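Local coordinates for Mll7089 protein (Mesorhizobium loti, PDB 2OZ8) that resembles mandelate racemase, belongs to the enolase superfamily, and probably binds magnesium at its active site, at the interface of chains A and B and the interface of chains A and C. Sequence-based numbering; all coordinates share one arbitrary frame. Chains: chain A/B/C, Mll7089 protein.

Contact 1: the interface of chains A and B. Residues chain A 90, 255-256, 259, 263, 285; chain B 285, 288-289.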
loop_
_atom_site.group_PDB
_atom_site.type_symbol
_atom_site.label_atom_id
_atom_site.label_comp_id
_atom_site.label_asym_id
_atom_site.label_seq_id
_atom_site.Cartn_x
_atom_site.Cartn_y
_atom_site.Cartn_z
ATOM N N PRO A 90 -19.431 -17.273 -10.174
ATOM C CA PRO A 90 -19.340 -16.392 -11.329
ATOM C C PRO A 90 -19.087 -17.218 -12.565
ATOM O O PRO A 90 -19.959 -17.295 -13.448
ATOM C CB PRO A 90 -18.155 -15.498 -10.991
ATOM C CG PRO A 90 -18.218 -15.394 -9.524
ATOM C CD PRO A 90 -18.582 -16.777 -9.072
ATOM N N LEU A 255 -23.090 -6.264 -10.550
ATOM C CA LEU A 255 -22.926 -6.642 -9.148
ATOM C C LEU A 255 -21.465 -6.737 -8.772
ATOM O O LEU A 255 -21.047 -6.213 -7.720
ATOM C CB LEU A 255 -23.553 -7.997 -8.871
ATOM C CG LEU A 255 -24.367 -8.141 -7.584
ATOM C CD1 LEU A 255 -24.179 -9.533 -6.986
ATOM C CD2 LEU A 255 -24.103 -7.070 -6.552
ATOM N N GLN A 256 -20.705 -7.412 -9.633
ATOM C CA GLN A 256 -19.299 -7.609 -9.409
ATOM C C GLN A 256 -18.622 -6.239 -9.395
ATOM O O GLN A 256 -17.767 -5.964 -8.548
ATOM C CB GLN A 256 -18.728 -8.508 -10.500
ATOM C CG GLN A 256 -19.259 -9.996 -10.452
ATOM C CD GLN A 256 -20.806 -10.152 -10.653
ATOM O OE1 GLN A 256 -21.431 -9.407 -11.439
ATOM N NE2 GLN A 256 -21.407 -11.126 -9.937
ATOM N N ARG A 259 -19.518 -4.148 -6.257
ATOM C CA ARG A 259 -18.703 -4.689 -5.200
ATOM C C ARG A 259 -17.247 -4.181 -5.305
ATOM O O ARG A 259 -16.680 -3.696 -4.311
ATOM C CB ARG A 259 -18.787 -6.206 -5.135
ATOM C CG ARG A 259 -18.028 -6.759 -3.914
ATOM C CD ARG A 259 -17.949 -8.252 -3.860
ATOM N NE ARG A 259 -17.431 -8.763 -5.114
ATOM C CZ ARG A 259 -16.149 -8.854 -5.412
ATOM N NH1 ARG A 259 -15.238 -8.500 -4.533
ATOM N NH2 ARG A 259 -15.780 -9.329 -6.583
ATOM N N GLU A 263 -14.879 -1.805 -2.775
ATOM C CA GLU A 263 -13.558 -2.133 -2.280
ATOM C C GLU A 263 -12.542 -1.018 -2.539
ATOM O O GLU A 263 -11.609 -0.833 -1.790
ATOM C CB GLU A 263 -13.112 -3.447 -2.891
ATOM C CG GLU A 263 -13.903 -4.574 -2.325
ATOM C CD GLU A 263 -13.718 -5.913 -3.017
ATOM O OE1 GLU A 263 -12.695 -6.118 -3.720
ATOM O OE2 GLU A 263 -14.611 -6.769 -2.799
ATOM N N LEU A 285 -24.091 -5.925 2.023
ATOM C CA LEU A 285 -22.707 -5.494 2.003
ATOM C C LEU A 285 -22.579 -3.979 2.335
ATOM O O LEU A 285 -21.985 -3.628 3.329
ATOM C CB LEU A 285 -22.026 -5.884 0.679
ATOM C CG LEU A 285 -20.509 -5.739 0.659
ATOM C CD1 LEU A 285 -19.874 -6.523 1.834
ATOM C CD2 LEU A 285 -19.915 -6.198 -0.700
ATOM N N LEU B 285 -20.785 -13.902 -0.838
ATOM C CA LEU B 285 -19.538 -13.141 -0.891
ATOM C C LEU B 285 -18.343 -13.989 -1.235
ATOM O O LEU B 285 -17.639 -13.680 -2.212
ATOM C CB LEU B 285 -19.299 -12.376 0.418
ATOM C CG LEU B 285 -18.170 -11.340 0.401
ATOM C CD1 LEU B 285 -18.404 -10.280 -0.694
ATOM C CD2 LEU B 285 -17.973 -10.697 1.777
ATOM N N GLU B 288 -18.268 -14.829 -4.848
ATOM C CA GLU B 288 -17.851 -13.770 -5.721
ATOM C C GLU B 288 -16.315 -13.637 -5.796
ATOM O O GLU B 288 -15.736 -13.237 -6.833
ATOM C CB GLU B 288 -18.430 -12.448 -5.224
ATOM C CG GLU B 288 -19.932 -12.330 -5.266
ATOM C CD GLU B 288 -20.494 -12.379 -6.682
ATOM O OE1 GLU B 288 -20.697 -11.278 -7.285
ATOM O OE2 GLU B 288 -20.728 -13.515 -7.186
ATOM N N LEU B 289 -15.692 -13.985 -4.674
ATOM C CA LEU B 289 -14.286 -13.868 -4.389
ATOM C C LEU B 289 -13.498 -15.133 -4.745
ATOM O O LEU B 289 -12.265 -15.076 -4.842
ATOM C CB LEU B 289 -14.123 -13.566 -2.888
ATOM C CG LEU B 289 -14.497 -12.139 -2.373
ATOM C CD1 LEU B 289 -14.173 -11.891 -0.857
ATOM C CD2 LEU B 289 -13.810 -11.056 -3.251
#
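A:Gln256 and A:Arg259 lie one turn apart on helix 255-263 and face the C-terminal turn of helix 276-289 of chain B, where the CA atoms of A:Gln256 and B:Glu288 stand 7.3 Å apart. In enolase-superfamily proteins both helices belong to the barrel domain. B:Glu288 bends at chi2 and reaches between A:Gln256 and A:Pro90. Its carboxylate oxygen OE1 accepts a hydrogen bond from the amide NE2 of A:Gln256 at 2.7 Å. The syn lone pair of OE1 is used. The bond is bent, and OE1 stands 40° out of the amide plane. The amide and carboxylate planes are turned 64° apart. The ring atom CG of A:Pro90 borders the other oxygen, OE2 of B:Glu288, at 3.9 Å.

A:Arg259 leaves its helix with CG anti to the backbone N (chi1 -174°) and turns at chi3. This bend carries the guanidinium along chain B. Its CD packs on the methyl CD1 of B:Leu285 at 3.8 Å. Its NE passes CB of B:Glu288, and CZ meets the methyl CD2 of B:Leu289 at 3.9 Å. Within chain A, NH1 of A:Arg259 makes a salt bridge to OE2 of A:Glu263, with a bent hydrogen bond within it, which should steady the guanidinium. With an alanine at A:Arg259, the methyls of B:Leu285 and B:Leu289 would probably lose their cover and the carboxylate of A:Glu263 its charged mate. The interface is two-fold symmetric, so every contact has a twin. The two copies of Leu285 face each other, with CD2 of A:Leu285 4.4 Å from CD1 of B:Leu285.

Contact 2: the interface of chains A and C. Residues chain A 55-56, 363; chain C 66, 69-70.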
loop_
_atom_site.group_PDB
_atom_site.type_symbol
_atom_site.label_atom_id
_atom_site.label_comp_id
_atom_site.label_asym_id
_atom_site.label_seq_id
_atom_site.Cartn_x
_atom_site.Cartn_y
_atom_site.Cartn_z
ATOM N N ASN A 55 -31.015 -0.002 -28.660
ATOM C CA ASN A 55 -31.569 -0.722 -29.797
ATOM C C ASN A 55 -33.014 -1.201 -29.528
ATOM O O ASN A 55 -33.375 -1.480 -28.376
ATOM C CB ASN A 55 -30.661 -1.917 -30.120
ATOM C CG ASN A 55 -29.561 -1.562 -31.140
ATOM O OD1 ASN A 55 -28.803 -0.593 -30.973
ATOM N ND2 ASN A 55 -29.490 -2.355 -32.235
ATOM N N PRO A 56 -33.845 -1.337 -30.585
ATOM C CA PRO A 56 -35.168 -1.888 -30.292
ATOM C C PRO A 56 -35.052 -3.386 -30.020
ATOM O O PRO A 56 -34.016 -3.991 -30.301
ATOM C CB PRO A 56 -35.982 -1.637 -31.582
ATOM C CG PRO A 56 -35.028 -1.052 -32.566
ATOM C CD PRO A 56 -33.642 -1.065 -32.019
ATOM N N ARG A 363 -40.901 -5.949 -35.041
ATOM C CA ARG A 363 -40.035 -4.780 -34.911
ATOM C C ARG A 363 -40.358 -3.738 -35.994
ATOM O O ARG A 363 -40.308 -4.051 -37.196
ATOM C CB ARG A 363 -38.534 -5.172 -34.921
ATOM C CG ARG A 363 -37.523 -3.929 -34.863
ATOM C CD ARG A 363 -36.035 -4.350 -34.777
ATOM N NE ARG A 363 -35.707 -5.312 -35.817
ATOM C CZ ARG A 363 -34.922 -6.389 -35.687
ATOM N NH1 ARG A 363 -34.288 -6.665 -34.538
ATOM N NH2 ARG A 363 -34.747 -7.188 -36.744
ATOM N N VAL C 66 -29.375 -6.049 -37.549
ATOM C CA VAL C 66 -28.759 -5.517 -36.350
ATOM C C VAL C 66 -27.426 -4.840 -36.690
ATOM O O VAL C 66 -27.089 -3.780 -36.146
ATOM C CB VAL C 66 -28.506 -6.630 -35.348
ATOM C CG1 VAL C 66 -27.453 -6.195 -34.296
ATOM C CG2 VAL C 66 -29.851 -7.075 -34.697
ATOM N N HIS C 69 -28.263 -1.527 -38.402
ATOM C CA HIS C 69 -28.853 -0.523 -37.564
ATOM C C HIS C 69 -27.782 -0.014 -36.613
ATOM O O HIS C 69 -27.641 1.187 -36.400
ATOM C CB HIS C 69 -30.041 -1.161 -36.805
ATOM C CG HIS C 69 -30.766 -0.231 -35.880
ATOM N ND1 HIS C 69 -30.251 0.162 -34.662
ATOM C CD2 HIS C 69 -31.989 0.350 -35.977
ATOM C CE1 HIS C 69 -31.110 0.971 -34.062
ATOM N NE2 HIS C 69 -32.174 1.098 -34.840
ATOM N N GLU C 70 -26.998 -0.939 -36.074
ATOM C CA GLU C 70 -26.161 -0.629 -34.932
ATOM C C GLU C 70 -24.626 -0.473 -35.156
ATOM O O GLU C 70 -23.939 0.108 -34.304
ATOM C CB GLU C 70 -26.549 -1.568 -33.772
ATOM C CG GLU C 70 -25.651 -2.743 -33.457
ATOM C CD GLU C 70 -26.126 -3.498 -32.171
ATOM O OE1 GLU C 70 -27.360 -3.541 -31.930
ATOM O OE2 GLU C 70 -25.276 -4.051 -31.408
#
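A:Asn55 and A:Pro56 lie against C:His69 and C:Glu70 at the end of helix 60-70. In the enolase superfamily this part of the chain belongs to the N-terminal capping domain. This part of the interface joins a loop of chain A to a helix end of chain C.

The extended side chain of C:Glu70 lies nearly perpendicular to that of A:Asn55, and the amide and carboxylate planes stand 78° apart. The amide nitrogen ND2 of A:Asn55 lies beside the aliphatic stem, 3.4 Å from CB of C:Glu70. The carboxylate oxygen OE1 of C:Glu70 stands well above the amide plane, beyond its ND2 end. ND2 of A:Asn55 and OE1 of C:Glu70 are 2.5 Å apart, but the N-H points away from the oxygen. The pair is not a hydrogen bond, and the exact placing of these two groups is doubtful.

With chi1 at 180° the ring of C:His69 points away from its own backbone N and towards the chain A loop. CD of A:Pro56 lies above the ring plane, just outside the CE1-NE2 edge. It is 3.8 Å from CE1 of C:His69. The amide of A:Asn55 approaches the same face from the ND1 side. ND2 of A:Asn55 is 3.6 Å from ND1 of C:His69. The two nitrogens are neighbours, and the spacing is too long to read as a hydrogen bond. The amide and the imidazole run antiparallel alongside each other, their planes 66° apart.

Contact 1 and contact 2 are about 32 Å apart, measured between the centres of their C-alpha atoms. They share no residues and use different elements. In contact 1, helices 255-263 and 276-289 of the barrel domain meet. Contact 2 joins the loop after strand 45-52 to helix 60-70, both in the capping domain. Chain A can therefore hold chains B and C at once. Each interface has its own two-fold symmetry, so repeating the two could build a larger closed assembly. The deposited assembly holds eight copies, although the structure alone does not show that this form exists in solution.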